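Local coordinates for protein CurD (Moorea producens 3L, PDB 5KP7) that belongs to the HMG-CoA synthase family of the thiolase-like superfamily, probably has hydroxymethylglutaryl-CoA synthase activity, and binds 4'-phosphopantetheine, at residues 42-47 and 64-69; 103-108 and 165-170; 207-212 and 362-367. The protein carries 3 engineered substitutions. All coordinates share one frame; numbering follows the deposited sequence.

Contact 1: residues 42-47 and 64-69; sequences LELRKL and KEKAVS
With chi1 of -71° in E43 and -61° in E65, each glutamate turns its CG opposite its own carbonyl carbon, and the two side chains run side by side, pointing the same way, with CG 4.0 Å from CG. Their aliphatic parts do the touching, while the carboxylates stay apart, E43 OE2 lying 4.7 Å from E65 OE2. On this partly exposed face solvent can soften the probable repulsion between them, and E43 OE2 has a hydrogen bond to S385 OG. The opposite face, with L42 and K66, is buried. K66 CG packs 4.2 Å from L44 CD2, and the lysine chain runs on extended, its methylenes suited to the buried layer, while hydrogen bonds from NZ to E189 O and Y391 OH offset the cost of burying the amine. Between the two faces the backbones pair antiparallel: L42 N reaches K66 O at 2.9 Å, K66 N returns to L42 O at 3.0 Å, and L44 N gives a nearly straight bond (172°) to K64 O. A water 2.6 Å from K64 O also accepts from R45 N, so one carbonyl serves two amides at the start of the helix, one of them through solvent. The whole is an antiparallel strand pair running into a helix: strand 40-43, central in a small three-stranded sheet between 65-67 and 384-385, leads straight into helix 44-50.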
loop_
_atom_site.group_PDB
_atom_site.type_symbol
_atom_site.label_atom_id
_atom_site.label_comp_id
_atom_site.label_asym_id
_atom_site.label_seq_id
_atom_site.Cartn_x
_atom_site.Cartn_y
_atom_site.Cartn_z
ATOM N N LEU A 42 13.718 4.745 8.679
ATOM C CA LEU A 42 14.517 5.879 8.211
ATOM C C LEU A 42 13.608 7.077 8.011
ATOM O O LEU A 42 12.609 7.006 7.273
ATOM C CB LEU A 42 15.165 5.583 6.871
ATOM C CG LEU A 42 16.035 6.704 6.288
ATOM C CD1 LEU A 42 17.261 6.909 7.159
ATOM C CD2 LEU A 42 16.413 6.353 4.860
ATOM N N GLU A 43 14.014 8.188 8.603
ATOM C CA GLU A 43 13.314 9.470 8.446
ATOM C C GLU A 43 13.688 10.047 7.095
ATOM O O GLU A 43 14.856 10.187 6.796
ATOM C CB GLU A 43 13.672 10.400 9.609
ATOM C CG GLU A 43 13.033 9.924 10.919
ATOM C CD GLU A 43 13.656 10.488 12.183
ATOM O OE1 GLU A 43 14.245 11.587 12.156
ATOM O OE2 GLU A 43 13.533 9.818 13.242
ATOM N N LEU A 44 12.699 10.322 6.254
ATOM C CA LEU A 44 12.999 10.700 4.876
ATOM C C LEU A 44 13.704 12.054 4.748
ATOM O O LEU A 44 14.444 12.241 3.802
ATOM C CB LEU A 44 11.766 10.605 3.986
ATOM C CG LEU A 44 11.324 9.147 3.818
ATOM C CD1 LEU A 44 9.998 9.139 3.098
ATOM C CD2 LEU A 44 12.359 8.284 3.101
ATOM N N ARG A 45 13.527 12.949 5.722
ATOM C CA ARG A 45 14.339 14.200 5.805
ATOM C C ARG A 45 15.844 13.917 5.790
ATOM O O ARG A 45 16.617 14.663 5.200
ATOM C CB ARG A 45 13.999 14.998 7.065
ATOM C CG ARG A 45 12.566 15.544 7.099
ATOM C CD ARG A 45 12.446 16.737 8.025
ATOM N NE ARG A 45 11.160 17.443 7.974
ATOM C CZ ARG A 45 10.801 18.402 8.844
ATOM N NH1 ARG A 45 11.605 18.752 9.842
ATOM N NH2 ARG A 45 9.619 19.009 8.733
ATOM N N LYS A 46 16.264 12.831 6.425
ATOM C CA LYS A 46 17.674 12.413 6.379
ATOM C C LYS A 46 18.125 11.999 4.975
ATOM O O LYS A 46 19.240 12.338 4.569
ATOM C CB LYS A 46 17.952 11.286 7.377
ATOM C CG LYS A 46 17.720 11.688 8.818
ATOM C CD LYS A 46 18.125 10.590 9.780
ATOM C CE LYS A 46 17.450 10.813 11.115
ATOM N NZ LYS A 46 17.944 9.862 12.126
ATOM N N LEU A 47 17.257 11.294 4.242
ATOM C CA LEU A 47 17.505 10.918 2.841
ATOM C C LEU A 47 17.585 12.163 1.949
ATOM O O LEU A 47 18.519 12.289 1.160
ATOM C CB LEU A 47 16.424 9.944 2.322
ATOM C CG LEU A 47 16.553 9.337 0.913
ATOM C CD1 LEU A 47 17.752 8.419 0.862
ATOM C CD2 LEU A 47 15.327 8.532 0.491
ATOM N N LYS A 64 6.935 10.707 5.410
ATOM C CA LYS A 64 7.621 11.044 6.666
ATOM C C LYS A 64 8.749 10.043 6.956
ATOM O O LYS A 64 9.924 10.419 7.087
ATOM C CB LYS A 64 6.642 11.113 7.861
ATOM C CG LYS A 64 5.612 12.257 7.828
ATOM C CD LYS A 64 4.666 12.274 9.056
ATOM C CE LYS A 64 4.141 13.675 9.391
ATOM N NZ LYS A 64 3.636 13.859 10.801
ATOM N N GLU A 65 8.366 8.769 7.091
ATOM C CA GLU A 65 9.316 7.705 7.425
ATOM C C GLU A 65 9.014 6.471 6.626
ATOM O O GLU A 65 7.870 6.251 6.230
ATOM C CB GLU A 65 9.206 7.332 8.903
ATOM C CG GLU A 65 9.513 8.453 9.884
ATOM C CD GLU A 65 8.833 8.270 11.218
ATOM O OE1 GLU A 65 8.128 7.254 11.382
ATOM O OE2 GLU A 65 9.016 9.132 12.107
ATOM N N LYS A 66 10.044 5.657 6.387
ATOM C CA LYS A 66 9.806 4.315 5.870
ATOM C C LYS A 66 10.404 3.264 6.812
ATOM O O LYS A 66 11.491 3.435 7.362
ATOM C CB LYS A 66 10.336 4.139 4.449
ATOM C CG LYS A 66 11.840 4.256 4.270
ATOM C CD LYS A 66 12.226 3.713 2.906
ATOM C CE LYS A 66 13.711 3.840 2.634
ATOM N NZ LYS A 66 14.050 2.970 1.474
ATOM N N ALA A 67 9.664 2.178 6.984
ATOM C CA ALA A 67 10.214 1.019 7.705
ATOM C C ALA A 67 11.255 0.346 6.856
ATOM O O ALA A 67 11.129 0.322 5.636
ATOM C CB ALA A 67 9.107 0.043 8.045
ATOM N N VAL A 68 12.256 -0.290 7.495
ATOM C CA VAL A 68 13.339 -0.951 6.739
ATOM C C VAL A 68 13.605 -2.317 7.385
ATOM O O VAL A 68 13.855 -2.358 8.574
ATOM C CB VAL A 68 14.625 -0.114 6.768
ATOM C CG1 VAL A 68 15.709 -0.753 5.922
ATOM C CG2 VAL A 68 14.337 1.292 6.247
ATOM N N SER A 69 13.486 -3.374 6.601
ATOM C CA SER A 69 13.770 -4.753 7.099
ATOM C C SER A 69 15.275 -4.926 7.337
ATOM O O SER A 69 16.094 -4.609 6.437
ATOM C CB SER A 69 13.356 -5.745 6.062
ATOM O OG SER A 69 13.514 -7.104 6.470
HETATM O O HOH W 1 10.971 12.841 7.268
#

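Contact 2: residues 103-108 and 165-170; sequences TCSESG and IATDIS
The carboxylates of D168 and E106 stand almost perpendicular, their planes 89° apart, and the edge of the D168 group takes up the backbone turn opposite it. D168 OD1 uses its syn lone pair for E106 N at 2.7 Å and its anti lone pair for S107 OG, also at 2.7 Å; two donors from different sides fix the rotation of the group. The E106 methylene CG lies 3.4 Å from the same oxygen. D168 OD2 accepts from G323 N and has a water at 2.7 Å that also approaches E106 OE1, whereas E106 OE2 forms a salt bridge with R227. Aspartate's short side chain keeps the carboxylate close to its strand, within reach of the facing turn. Serines fit the turn because a hydroxyl both gives and takes: S107 OG, besides its bond to D168, accepts from I169 N at 3.2 Å, and S105 OG accepts from S107 N in an ST turn. Behind the turn the strands pair in parallel, C104 N to I165 O at 2.8 Å and T167 N to C104 O at 3.0 Å. Small C104 and A166 share one face; on the other, T103 and T167 meet through their CG2 methyls. Neighbouring parallel strands 98-104 and 161-168, covered on the T103 and T167 face by helices 115-123 and 75-89 and ending in polar loops near the pantetheine pocket, are characteristic of the thiolase fold.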
loop_
_atom_site.group_PDB
_atom_site.type_symbol
_atom_site.label_atom_id
_atom_site.label_comp_id
_atom_site.label_asym_id
_atom_site.label_seq_id
_atom_site.Cartn_x
_atom_site.Cartn_y
_atom_site.Cartn_z
ATOM N N THR A 103 -1.071 -16.269 2.418
ATOM C CA THR A 103 -0.049 -15.233 2.468
ATOM C C THR A 103 -0.121 -14.443 1.180
ATOM O O THR A 103 -0.143 -15.025 0.095
ATOM C CB THR A 103 1.337 -15.852 2.673
ATOM O OG1 THR A 103 1.325 -16.598 3.896
ATOM C CG2 THR A 103 2.379 -14.774 2.794
ATOM N N CYS A 104 -0.166 -13.133 1.284
ATOM C CA CYS A 104 -0.352 -12.229 0.138
ATOM C C CYS A 104 0.890 -11.407 0.026
ATOM O O CYS A 104 1.254 -10.679 0.979
ATOM C CB CYS A 104 -1.579 -11.348 0.378
ATOM S SG CYS A 104 -3.091 -12.325 0.638
ATOM N N SER A 105 1.610 -11.531 -1.076
ATOM C CA SER A 105 2.955 -10.952 -1.127
ATOM C C SER A 105 3.432 -10.793 -2.577
ATOM O O SER A 105 2.980 -11.549 -3.454
ATOM C CB SER A 105 3.948 -11.837 -0.327
ATOM O OG SER A 105 5.207 -11.193 -0.193
ATOM N N GLU A 106 4.345 -9.857 -2.773
ATOM C CA GLU A 106 5.151 -9.756 -3.990
ATOM C C GLU A 106 6.640 -9.877 -3.652
ATOM O O GLU A 106 7.501 -9.512 -4.465
ATOM C CB GLU A 106 4.810 -8.514 -4.808
ATOM C CG GLU A 106 4.936 -7.195 -4.059
ATOM C CD GLU A 106 4.090 -6.109 -4.713
ATOM O OE1 GLU A 106 2.897 -5.976 -4.380
ATOM O OE2 GLU A 106 4.625 -5.403 -5.560
ATOM N N SER A 107 6.929 -10.453 -2.477
ATOM C CA SER A 107 8.278 -10.603 -1.925
ATOM C C SER A 107 8.542 -12.061 -1.625
ATOM O O SER A 107 9.215 -12.404 -0.608
ATOM C CB SER A 107 8.412 -9.755 -0.611
ATOM O OG SER A 107 8.097 -8.418 -0.813
ATOM N N GLY A 108 8.036 -12.961 -2.468
ATOM C CA GLY A 108 8.160 -14.420 -2.206
ATOM C C GLY A 108 9.583 -14.924 -2.180
ATOM O O GLY A 108 10.508 -14.271 -2.677
ATOM N N ILE A 165 -2.571 -12.950 5.674
ATOM C CA ILE A 165 -1.469 -12.072 6.059
ATOM C C ILE A 165 -0.847 -11.501 4.817
ATOM O O ILE A 165 -0.335 -12.233 3.959
ATOM C CB ILE A 165 -0.368 -12.761 6.898
ATOM C CG1 ILE A 165 -0.971 -13.558 8.056
ATOM C CG2 ILE A 165 0.630 -11.725 7.411
ATOM C CD1 ILE A 165 0.042 -14.434 8.768
ATOM N N ALA A 166 -0.907 -10.178 4.709
ATOM C CA ALA A 166 -0.239 -9.442 3.649
ATOM C C ALA A 166 1.119 -9.006 4.206
ATOM O O ALA A 166 1.191 -8.371 5.263
ATOM C CB ALA A 166 -1.052 -8.232 3.191
ATOM N N THR A 167 2.183 -9.426 3.544
ATOM C CA THR A 167 3.553 -9.178 4.005
ATOM C C THR A 167 4.457 -8.837 2.849
ATOM O O THR A 167 4.427 -9.520 1.818
ATOM C CB THR A 167 4.115 -10.391 4.805
ATOM O OG1 THR A 167 5.419 -10.080 5.246
ATOM C CG2 THR A 167 4.119 -11.664 3.974
ATOM N N ASP A 168 5.234 -7.767 2.979
ATOM C CA ASP A 168 6.158 -7.348 1.913
ATOM C C ASP A 168 7.338 -6.565 2.507
ATOM O O ASP A 168 7.175 -5.856 3.508
ATOM C CB ASP A 168 5.441 -6.523 0.829
ATOM C CG ASP A 168 4.747 -7.393 -0.234
ATOM O OD1 ASP A 168 5.415 -8.203 -0.893
ATOM O OD2 ASP A 168 3.524 -7.240 -0.412
ATOM N N ILE A 169 8.512 -6.744 1.900
ATOM C CA ILE A 169 9.707 -5.986 2.245
ATOM C C ILE A 169 10.272 -5.426 0.967
ATOM O O ILE A 169 9.978 -5.919 -0.106
ATOM C CB ILE A 169 10.730 -6.883 2.939
ATOM C CG1 ILE A 169 10.117 -7.327 4.267
ATOM C CG2 ILE A 169 12.074 -6.195 3.127
ATOM C CD1 ILE A 169 10.951 -8.254 5.008
ATOM N N SER A 170 11.105 -4.415 1.082
ATOM C CA SER A 170 11.787 -3.829 -0.101
ATOM C C SER A 170 13.280 -4.031 0.047
ATOM O O SER A 170 13.970 -3.163 0.562
ATOM C CB SER A 170 11.448 -2.336 -0.164
ATOM O OG SER A 170 10.048 -2.181 -0.347
HETATM O O HOH W 2 1.327 -7.776 0.957
HETATM O O HOH W 3 1.793 -7.757 -2.437
#

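Contact 3: residues 207-212 and 362-367; sequences IFQIDV and VVTPEG
F208 and V363 form the tight side of an antiparallel strand pair in the large mixed sheet of the thiolase fold, where strand 208-219 lies between 29-36 and 355-363. The valine methyl CG2 comes to the edge of the F208 ring, in its plane, 3.7 Å from CD1, and the two side chains cross at about a right angle. F208 CG is anti to the backbone N (chi1 -168°), a setting from which the ring reaches past V363 of the neighbouring strand to I345 and M347 of strand 343-351. An aromatic suits this buried layer by giving a flat apolar surface to L330 of helix 325-336, and the branched valine packs beside it, touching I334 of the same helix. On its other side strand 208-219 is joined to 29-36 through a classic beta bulge, I207 and F208 both facing I30.

Between the strands Q209 and V362 make a hydrogen-bonded pair: Q209 N gives a nearly straight bond (169°) to V362 O at 2.9 Å, and V362 N returns to Q209 O at 2.8 Å. Their face is the side more open to solvent, both residues being partly exposed, unlike buried F208 and V363. A water bridges the strand ends, giving to I207 O at 2.8 Å and accepting from T364 N at 2.9 Å. Q209 has two conformers, so the close approach of its OE1 to V362 O is doubtful; in the conformer given, NE2 hydrogen-bonds to P205 O. Farther along, where D211 is partly exposed, its OD2 forms a salt bridge with R344 and a hydrogen bond with S360 OG, partners that suit a carboxylate. After V363 the second strand turns into helix 365-372, and threonine suits the N-cap because its hydroxyl can stand in for a backbone acceptor: T364 OG1 accepts from G367 N at 3.0 Å.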
loop_
_atom_site.group_PDB
_atom_site.type_symbol
_atom_site.label_atom_id
_atom_site.label_comp_id
_atom_site.label_asym_id
_atom_site.label_seq_id
_atom_site.Cartn_x
_atom_site.Cartn_y
_atom_site.Cartn_z
ATOM N N ILE A 207 -14.050 -6.520 14.330
ATOM C CA ILE A 207 -13.386 -5.275 13.890
ATOM C C ILE A 207 -14.053 -4.631 12.669
ATOM O O ILE A 207 -14.341 -3.425 12.692
ATOM C CB ILE A 207 -11.899 -5.500 13.581
ATOM C CG1 ILE A 207 -11.148 -6.093 14.783
ATOM C CG2 ILE A 207 -11.222 -4.215 13.093
ATOM C CD1 ILE A 207 -11.204 -5.266 16.036
ATOM N N PHE A 208 -14.298 -5.412 11.609
ATOM C CA PHE A 208 -14.773 -4.859 10.335
ATOM C C PHE A 208 -15.809 -5.771 9.745
ATOM O O PHE A 208 -15.481 -6.868 9.287
ATOM C CB PHE A 208 -13.586 -4.668 9.367
ATOM C CG PHE A 208 -13.873 -3.846 8.116
ATOM C CD1 PHE A 208 -14.299 -2.516 8.197
ATOM C CD2 PHE A 208 -13.646 -4.376 6.836
ATOM C CE1 PHE A 208 -14.482 -1.746 7.045
ATOM C CE2 PHE A 208 -13.834 -3.604 5.687
ATOM C CZ PHE A 208 -14.252 -2.282 5.800
ATOM N N GLN A 209 -17.061 -5.307 9.745
ATOM C CA GLN A 209 -18.193 -6.058 9.239
ATOM C C GLN A 209 -18.333 -5.756 7.730
ATOM O O GLN A 209 -18.672 -4.642 7.376
ATOM C CB GLN A 209 -19.444 -5.650 10.051
ATOM C CG GLN A 209 -19.349 -5.952 11.568
ATOM C CD GLN A 209 -18.918 -4.793 12.499
ATOM O OE1 GLN A 209 -19.317 -3.633 12.322
ATOM N NE2 GLN A 209 -18.158 -5.143 13.574
ATOM N N ILE A 210 -18.070 -6.743 6.876
ATOM C CA ILE A 210 -18.113 -6.576 5.426
ATOM C C ILE A 210 -19.533 -6.351 4.889
ATOM O O ILE A 210 -20.479 -6.991 5.335
ATOM C CB ILE A 210 -17.433 -7.806 4.724
ATOM C CG1 ILE A 210 -15.909 -7.741 4.893
ATOM C CG2 ILE A 210 -17.811 -7.939 3.255
ATOM C CD1 ILE A 210 -15.186 -6.716 4.031
ATOM N N ASP A 211 -19.668 -5.383 3.971
ATOM C CA ASP A 211 -20.878 -5.206 3.168
ATOM C C ASP A 211 -20.894 -6.262 2.069
ATOM O O ASP A 211 -20.215 -6.115 1.048
ATOM C CB ASP A 211 -20.938 -3.794 2.564
ATOM C CG ASP A 211 -21.108 -2.682 3.617
ATOM O OD1 ASP A 211 -21.879 -2.844 4.607
ATOM O OD2 ASP A 211 -20.501 -1.591 3.429
ATOM N N VAL A 212 -21.630 -7.352 2.288
ATOM C CA VAL A 212 -21.525 -8.550 1.439
ATOM C C VAL A 212 -22.045 -8.249 0.019
ATOM O O VAL A 212 -23.126 -7.673 -0.153
ATOM C CB VAL A 212 -22.287 -9.740 2.081
ATOM C CG1 VAL A 212 -22.394 -10.934 1.127
ATOM C CG2 VAL A 212 -21.616 -10.141 3.395
ATOM N N VAL A 362 -18.273 -1.872 7.848
ATOM C CA VAL A 362 -18.646 -1.052 8.997
ATOM C C VAL A 362 -17.815 -1.392 10.223
ATOM O O VAL A 362 -17.522 -2.571 10.482
ATOM C CB VAL A 362 -20.147 -1.232 9.305
ATOM C CG1 VAL A 362 -20.562 -0.548 10.611
ATOM C CG2 VAL A 362 -20.979 -0.731 8.137
ATOM N N VAL A 363 -17.446 -0.351 10.967
ATOM C CA VAL A 363 -16.761 -0.453 12.244
ATOM C C VAL A 363 -17.658 0.183 13.322
ATOM O O VAL A 363 -18.170 1.300 13.134
ATOM C CB VAL A 363 -15.440 0.321 12.185
ATOM C CG1 VAL A 363 -14.722 0.276 13.521
ATOM C CG2 VAL A 363 -14.566 -0.254 11.086
ATOM N N THR A 364 -17.836 -0.529 14.435
ATOM C CA THR A 364 -18.643 -0.042 15.552
ATOM C C THR A 364 -17.737 0.585 16.609
ATOM O O THR A 364 -16.530 0.361 16.622
ATOM C CB THR A 364 -19.420 -1.195 16.231
ATOM O OG1 THR A 364 -18.492 -2.128 16.784
ATOM C CG2 THR A 364 -20.284 -1.931 15.234
ATOM N N PRO A 365 -18.333 1.332 17.567
ATOM C CA PRO A 365 -17.512 1.839 18.678
ATOM C C PRO A 365 -16.795 0.734 19.442
ATOM O O PRO A 365 -15.671 0.895 19.870
ATOM C CB PRO A 365 -18.527 2.559 19.592
ATOM C CG PRO A 365 -19.762 2.744 18.778
ATOM C CD PRO A 365 -19.699 1.893 17.558
ATOM N N GLU A 366 -17.447 -0.402 19.567
ATOM C CA GLU A 366 -16.884 -1.564 20.253
ATOM C C GLU A 366 -15.667 -2.117 19.503
ATOM O O GLU A 366 -14.617 -2.397 20.110
ATOM C CB GLU A 366 -17.970 -2.654 20.396
ATOM C CG GLU A 366 -19.072 -2.288 21.378
ATOM C CD GLU A 366 -20.129 -1.281 20.879
ATOM O OE1 GLU A 366 -20.308 -1.073 19.627
ATOM O OE2 GLU A 366 -20.781 -0.674 21.801
ATOM N N GLY A 367 -15.808 -2.270 18.189
ATOM C CA GLY A 367 -14.711 -2.657 17.321
ATOM C C GLY A 367 -13.516 -1.710 17.372
ATOM O O GLY A 367 -12.374 -2.150 17.461
HETATM O O HOH W 4 -16.445 -3.037 14.439
#

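How the contacts relate
Contacts 1 and 2 meet directly: S69 OG of contact 1 lies 3.2 Å from I169 CD1 of contact 2, although their centres are 20 Å apart. Contacts 2 and 3 share the large mixed sheet but belong to different parts of it, with nearest atoms about 14 Å apart. Contact 3 sits on the opposite side of the chain's centre from contact 1, about 32 Å between centres, and away from the phosphopantetheine pocket. The first two contacts instead lie near, though not against, the bound 4'-phosphopantetheine, the side chains of L44 and E106 each being about 8 Å from it, and that of E106 lying about 7 Å from the side chain of N320.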